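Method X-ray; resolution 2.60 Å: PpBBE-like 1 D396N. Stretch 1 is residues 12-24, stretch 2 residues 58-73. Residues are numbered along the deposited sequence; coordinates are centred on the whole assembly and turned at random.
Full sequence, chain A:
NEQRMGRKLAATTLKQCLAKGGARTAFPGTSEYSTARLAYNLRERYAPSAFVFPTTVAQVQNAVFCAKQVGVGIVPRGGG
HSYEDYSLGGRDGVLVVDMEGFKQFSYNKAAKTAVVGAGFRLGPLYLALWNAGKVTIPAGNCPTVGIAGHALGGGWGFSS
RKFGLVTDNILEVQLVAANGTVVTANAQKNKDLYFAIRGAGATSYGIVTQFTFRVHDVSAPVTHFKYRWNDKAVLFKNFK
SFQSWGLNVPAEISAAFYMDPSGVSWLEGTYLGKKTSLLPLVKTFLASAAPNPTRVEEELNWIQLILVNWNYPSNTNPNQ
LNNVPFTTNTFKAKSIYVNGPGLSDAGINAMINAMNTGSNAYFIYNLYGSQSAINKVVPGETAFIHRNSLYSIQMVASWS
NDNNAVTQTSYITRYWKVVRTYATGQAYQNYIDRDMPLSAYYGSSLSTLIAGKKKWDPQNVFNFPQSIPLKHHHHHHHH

Stretch 1 (12-24) TTLKQCLAKGGAR
Stretch 2 58-73: AQVQNAVFCAKQVGVG

How are the two stretches laid against each other? Helix 14-21 and helix 58-70 run nearly antiparallel, their N-to-C directions 158° apart and their axes 8.9 Å apart at closest approach. CA atoms pair Gly-21 with Gln-59 (5.4 Å), Leu-18 with Ala-63 (6.4 Å), Cys-17 with Cys-66 (5.8 Å) and Leu-14 with Val-70 (6.3 Å).

What does the start of stretch 2 meet? The CA-to-CB bond of Gln-59 (chi1 m, chi2 t) points toward stretch 1, and Gln-59 NE2 gives a weak hydrogen bond to Gly-21 O at 3.5 Å. Gln-59 OE1 lies 3.2 Å from Ala-23 CB. Gly-22, with phi/psi of 89/1, takes the chain out of the helix beside this amide. One turn on, Asn-62 (chi1 t, chi2 -90°) fits as a knob among Cys-17, Leu-18, Lys-20 and Gly-21. The lack of a side chain at Gly-21 makes room for it: an ideal CB there would clash with Asn-62 CG at 2.6 Å.

What locks the helices together? Ala-63 comes first, its CB 4.3 Å from CD2 of Leu-18 (m, t). Phe-65 (chi1 t, chi2 87°) then presents its ring edge to the bridge, Phe-65 CD2 being 4.3 Å from Cys-17 SG. The bridge itself is a disulfide between Cys-66 (chi1 m) and Cys-17 (chi1 t), SG to SG 2.0 Å, with chi3 at -85°. Leu-18 packs alongside, its CD2 3.9 Å from Cys-66 CB.

How does the contact finish? Gln-69 (chi1 t, chi2 t) brings NE2 within 3.3 Å of Thr-12 OG1. Leu-14 (t, p) reaches over with CD1, 4.0 Å from Val-70 CG2 and 4.4 Å from Val-72 CG2. Between these valines Gly-71, at 79/35, ends the helical run. In stretch 1, Thr-13 (chi1 p) caps the short helix, its OG1 accepting weakly from Gln-16 N at 3.5 Å.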

# COMPACT_ATOMS: atom_id res chain seq x y z
N THR A 12 -22.67 -31.61 -1.96
CA THR A 12 -21.40 -31.78 -1.25
C THR A 12 -20.93 -30.47 -0.59
O THR A 12 -21.20 -29.38 -1.10
CB THR A 12 -20.30 -32.32 -2.19
OG1 THR A 12 -20.09 -31.39 -3.27
CG2 THR A 12 -20.69 -33.67 -2.76
N THR A 13 -20.22 -30.60 0.53
CA THR A 13 -19.87 -29.45 1.35
C THR A 13 -18.52 -28.86 0.92
O THR A 13 -17.81 -29.39 0.07
CB THR A 13 -19.83 -29.84 2.83
OG1 THR A 13 -18.87 -30.88 3.03
CG2 THR A 13 -21.20 -30.32 3.28
N LEU A 14 -18.18 -27.72 1.55
CA LEU A 14 -16.92 -27.06 1.23
C LEU A 14 -15.73 -27.85 1.76
O LEU A 14 -14.70 -27.94 1.09
CB LEU A 14 -16.92 -25.64 1.79
CG LEU A 14 -15.80 -24.68 1.36
CD1 LEU A 14 -15.85 -24.34 -0.13
CD2 LEU A 14 -15.88 -23.42 2.19
N LYS A 15 -15.86 -28.43 2.97
CA LYS A 15 -14.81 -29.31 3.48
C LYS A 15 -14.51 -30.42 2.49
O LYS A 15 -13.35 -30.68 2.15
CB LYS A 15 -15.21 -29.92 4.83
CG LYS A 15 -15.24 -28.96 6.00
CD LYS A 15 -15.45 -29.67 7.34
CE LYS A 15 -15.98 -28.68 8.39
NZ LYS A 15 -16.03 -29.24 9.77
N GLN A 16 -15.56 -31.09 2.01
CA GLN A 16 -15.36 -32.18 1.07
C GLN A 16 -14.72 -31.69 -0.22
O GLN A 16 -13.76 -32.29 -0.72
CB GLN A 16 -16.71 -32.85 0.79
CG GLN A 16 -17.34 -33.45 2.02
CD GLN A 16 -18.67 -34.10 1.73
OE1 GLN A 16 -19.38 -33.69 0.80
NE2 GLN A 16 -19.01 -35.12 2.51
N CYS A 17 -15.23 -30.59 -0.77
CA CYS A 17 -14.72 -30.10 -2.04
C CYS A 17 -13.25 -29.72 -1.94
O CYS A 17 -12.42 -30.22 -2.71
CB CYS A 17 -15.56 -28.91 -2.52
SG CYS A 17 -15.21 -28.48 -4.24
N LEU A 18 -12.90 -28.85 -0.98
CA LEU A 18 -11.51 -28.42 -0.86
C LEU A 18 -10.58 -29.58 -0.52
O LEU A 18 -9.41 -29.57 -0.91
CB LEU A 18 -11.38 -27.33 0.21
CG LEU A 18 -12.14 -26.01 -0.01
CD1 LEU A 18 -12.23 -25.27 1.30
CD2 LEU A 18 -11.46 -25.16 -1.07
N ALA A 19 -11.08 -30.59 0.20
CA ALA A 19 -10.24 -31.73 0.55
C ALA A 19 -9.72 -32.45 -0.69
O ALA A 19 -8.64 -33.04 -0.64
CB ALA A 19 -11.02 -32.70 1.44
N LYS A 20 -10.45 -32.40 -1.81
CA LYS A 20 -9.96 -32.99 -3.05
C LYS A 20 -8.64 -32.37 -3.48
O LYS A 20 -7.75 -33.08 -3.97
CB LYS A 20 -10.99 -32.82 -4.17
CG LYS A 20 -12.38 -33.40 -3.90
CD LYS A 20 -13.25 -33.31 -5.17
CE LYS A 20 -14.71 -33.62 -4.88
NZ LYS A 20 -14.89 -34.97 -4.26
N GLY A 21 -8.49 -31.06 -3.31
CA GLY A 21 -7.29 -30.38 -3.76
C GLY A 21 -6.08 -30.62 -2.87
O GLY A 21 -4.94 -30.55 -3.34
N GLY A 22 -6.31 -30.87 -1.58
CA GLY A 22 -5.26 -31.24 -0.67
C GLY A 22 -4.56 -30.10 0.04
O GLY A 22 -3.64 -30.35 0.82
N ALA A 23 -4.97 -28.86 -0.20
CA ALA A 23 -4.35 -27.76 0.52
C ALA A 23 -4.76 -27.79 1.99
O ALA A 23 -5.80 -28.34 2.36
CB ALA A 23 -4.74 -26.42 -0.10
N ARG A 24 -3.92 -27.20 2.84
CA ARG A 24 -4.28 -27.04 4.24
C ARG A 24 -5.50 -26.14 4.38
O ARG A 24 -5.69 -25.19 3.60
CB ARG A 24 -3.09 -26.45 5.01
CG ARG A 24 -3.39 -26.06 6.44
CD ARG A 24 -2.11 -25.74 7.17
NE ARG A 24 -1.34 -24.66 6.55
CZ ARG A 24 -1.34 -23.40 6.98
NH1 ARG A 24 -2.07 -23.07 8.04
NH2 ARG A 24 -0.61 -22.47 6.36
N ALA A 58 -2.54 -25.54 -8.84
CA ALA A 58 -3.65 -26.48 -8.86
C ALA A 58 -4.60 -26.22 -7.70
O ALA A 58 -5.83 -26.26 -7.86
CB ALA A 58 -3.12 -27.92 -8.80
N GLN A 59 -4.04 -25.94 -6.51
CA GLN A 59 -4.88 -25.78 -5.32
C GLN A 59 -5.63 -24.46 -5.35
O GLN A 59 -6.77 -24.37 -4.87
CB GLN A 59 -4.02 -25.90 -4.07
CG GLN A 59 -3.43 -27.28 -3.88
CD GLN A 59 -2.58 -27.37 -2.65
OE1 GLN A 59 -2.21 -26.35 -2.07
NE2 GLN A 59 -2.28 -28.59 -2.22
N VAL A 60 -5.01 -23.41 -5.91
CA VAL A 60 -5.74 -22.17 -6.15
C VAL A 60 -6.93 -22.45 -7.06
O VAL A 60 -8.06 -22.04 -6.77
CB VAL A 60 -4.81 -21.10 -6.74
CG1 VAL A 60 -5.60 -19.85 -7.09
CG2 VAL A 60 -3.70 -20.76 -5.76
N GLN A 61 -6.69 -23.17 -8.16
CA GLN A 61 -7.78 -23.56 -9.05
C GLN A 61 -8.85 -24.36 -8.32
O GLN A 61 -10.05 -24.22 -8.63
CB GLN A 61 -7.22 -24.35 -10.23
CG GLN A 61 -6.54 -23.47 -11.25
CD GLN A 61 -5.65 -24.24 -12.19
OE1 GLN A 61 -4.92 -25.15 -11.77
NE2 GLN A 61 -5.68 -23.87 -13.48
N ASN A 62 -8.45 -25.18 -7.35
CA ASN A 62 -9.43 -25.94 -6.58
C ASN A 62 -10.30 -25.02 -5.75
O ASN A 62 -11.53 -25.17 -5.73
CB ASN A 62 -8.73 -26.95 -5.68
CG ASN A 62 -9.68 -27.56 -4.68
OD1 ASN A 62 -9.84 -27.06 -3.57
ND2 ASN A 62 -10.32 -28.65 -5.07
N ALA A 63 -9.68 -24.07 -5.04
CA ALA A 63 -10.44 -23.13 -4.22
C ALA A 63 -11.42 -22.32 -5.07
O ALA A 63 -12.58 -22.13 -4.68
CB ALA A 63 -9.50 -22.21 -3.45
N VAL A 64 -10.98 -21.86 -6.24
CA VAL A 64 -11.86 -21.08 -7.11
C VAL A 64 -13.00 -21.95 -7.62
O VAL A 64 -14.15 -21.49 -7.72
CB VAL A 64 -11.05 -20.47 -8.27
CG1 VAL A 64 -11.97 -19.83 -9.30
CG2 VAL A 64 -10.04 -19.46 -7.74
N PHE A 65 -12.72 -23.21 -7.94
CA PHE A 65 -13.78 -24.10 -8.39
C PHE A 65 -14.76 -24.40 -7.25
O PHE A 65 -15.98 -24.36 -7.43
CB PHE A 65 -13.18 -25.39 -8.95
CG PHE A 65 -14.19 -26.44 -9.27
CD1 PHE A 65 -14.82 -26.47 -10.51
CD2 PHE A 65 -14.53 -27.42 -8.34
CE1 PHE A 65 -15.77 -27.43 -10.80
CE2 PHE A 65 -15.47 -28.39 -8.63
CZ PHE A 65 -16.09 -28.40 -9.85
N CYS A 66 -14.23 -24.71 -6.06
CA CYS A 66 -15.08 -25.11 -4.95
C CYS A 66 -15.94 -23.96 -4.44
O CYS A 66 -17.06 -24.20 -3.96
CB CYS A 66 -14.22 -25.65 -3.80
SG CYS A 66 -13.55 -27.29 -4.13
N ALA A 67 -15.45 -22.73 -4.51
CA ALA A 67 -16.26 -21.62 -4.04
C ALA A 67 -17.43 -21.38 -4.97
O ALA A 67 -18.54 -21.05 -4.52
CB ALA A 67 -15.41 -20.36 -3.91
N LYS A 68 -17.22 -21.56 -6.28
CA LYS A 68 -18.30 -21.42 -7.24
C LYS A 68 -19.35 -22.51 -7.04
O LYS A 68 -20.55 -22.26 -7.19
CB LYS A 68 -17.75 -21.47 -8.66
CG LYS A 68 -16.92 -20.27 -9.05
CD LYS A 68 -16.60 -20.26 -10.53
CE LYS A 68 -15.53 -21.28 -10.88
NZ LYS A 68 -15.41 -21.43 -12.35
N GLN A 69 -18.91 -23.72 -6.69
CA GLN A 69 -19.82 -24.85 -6.58
C GLN A 69 -20.67 -24.77 -5.32
O GLN A 69 -21.88 -25.02 -5.36
CB GLN A 69 -19.03 -26.15 -6.60
CG GLN A 69 -19.77 -27.33 -7.17
CD GLN A 69 -19.10 -28.63 -6.80
OE1 GLN A 69 -18.32 -29.19 -7.58
NE2 GLN A 69 -19.38 -29.12 -5.59
N VAL A 70 -20.05 -24.43 -4.18
CA VAL A 70 -20.80 -24.28 -2.93
C VAL A 70 -21.53 -22.94 -2.86
O VAL A 70 -22.46 -22.77 -2.05
CB VAL A 70 -19.84 -24.47 -1.74
CG1 VAL A 70 -20.58 -24.40 -0.40
CG2 VAL A 70 -19.12 -25.81 -1.85
N GLY A 71 -21.18 -21.98 -3.72
CA GLY A 71 -21.86 -20.70 -3.72
C GLY A 71 -21.42 -19.74 -2.63
O GLY A 71 -22.25 -19.00 -2.10
N VAL A 72 -20.13 -19.75 -2.26
CA VAL A 72 -19.58 -18.80 -1.31
C VAL A 72 -18.75 -17.76 -2.07
O VAL A 72 -18.36 -17.95 -3.22
CB VAL A 72 -18.71 -19.47 -0.22
CG1 VAL A 72 -19.57 -20.15 0.83
CG2 VAL A 72 -17.76 -20.48 -0.85
N GLY A 73 -18.49 -16.65 -1.41
CA GLY A 73 -17.55 -15.69 -1.93
C GLY A 73 -16.12 -16.13 -1.69
O GLY A 73 -15.85 -17.03 -0.89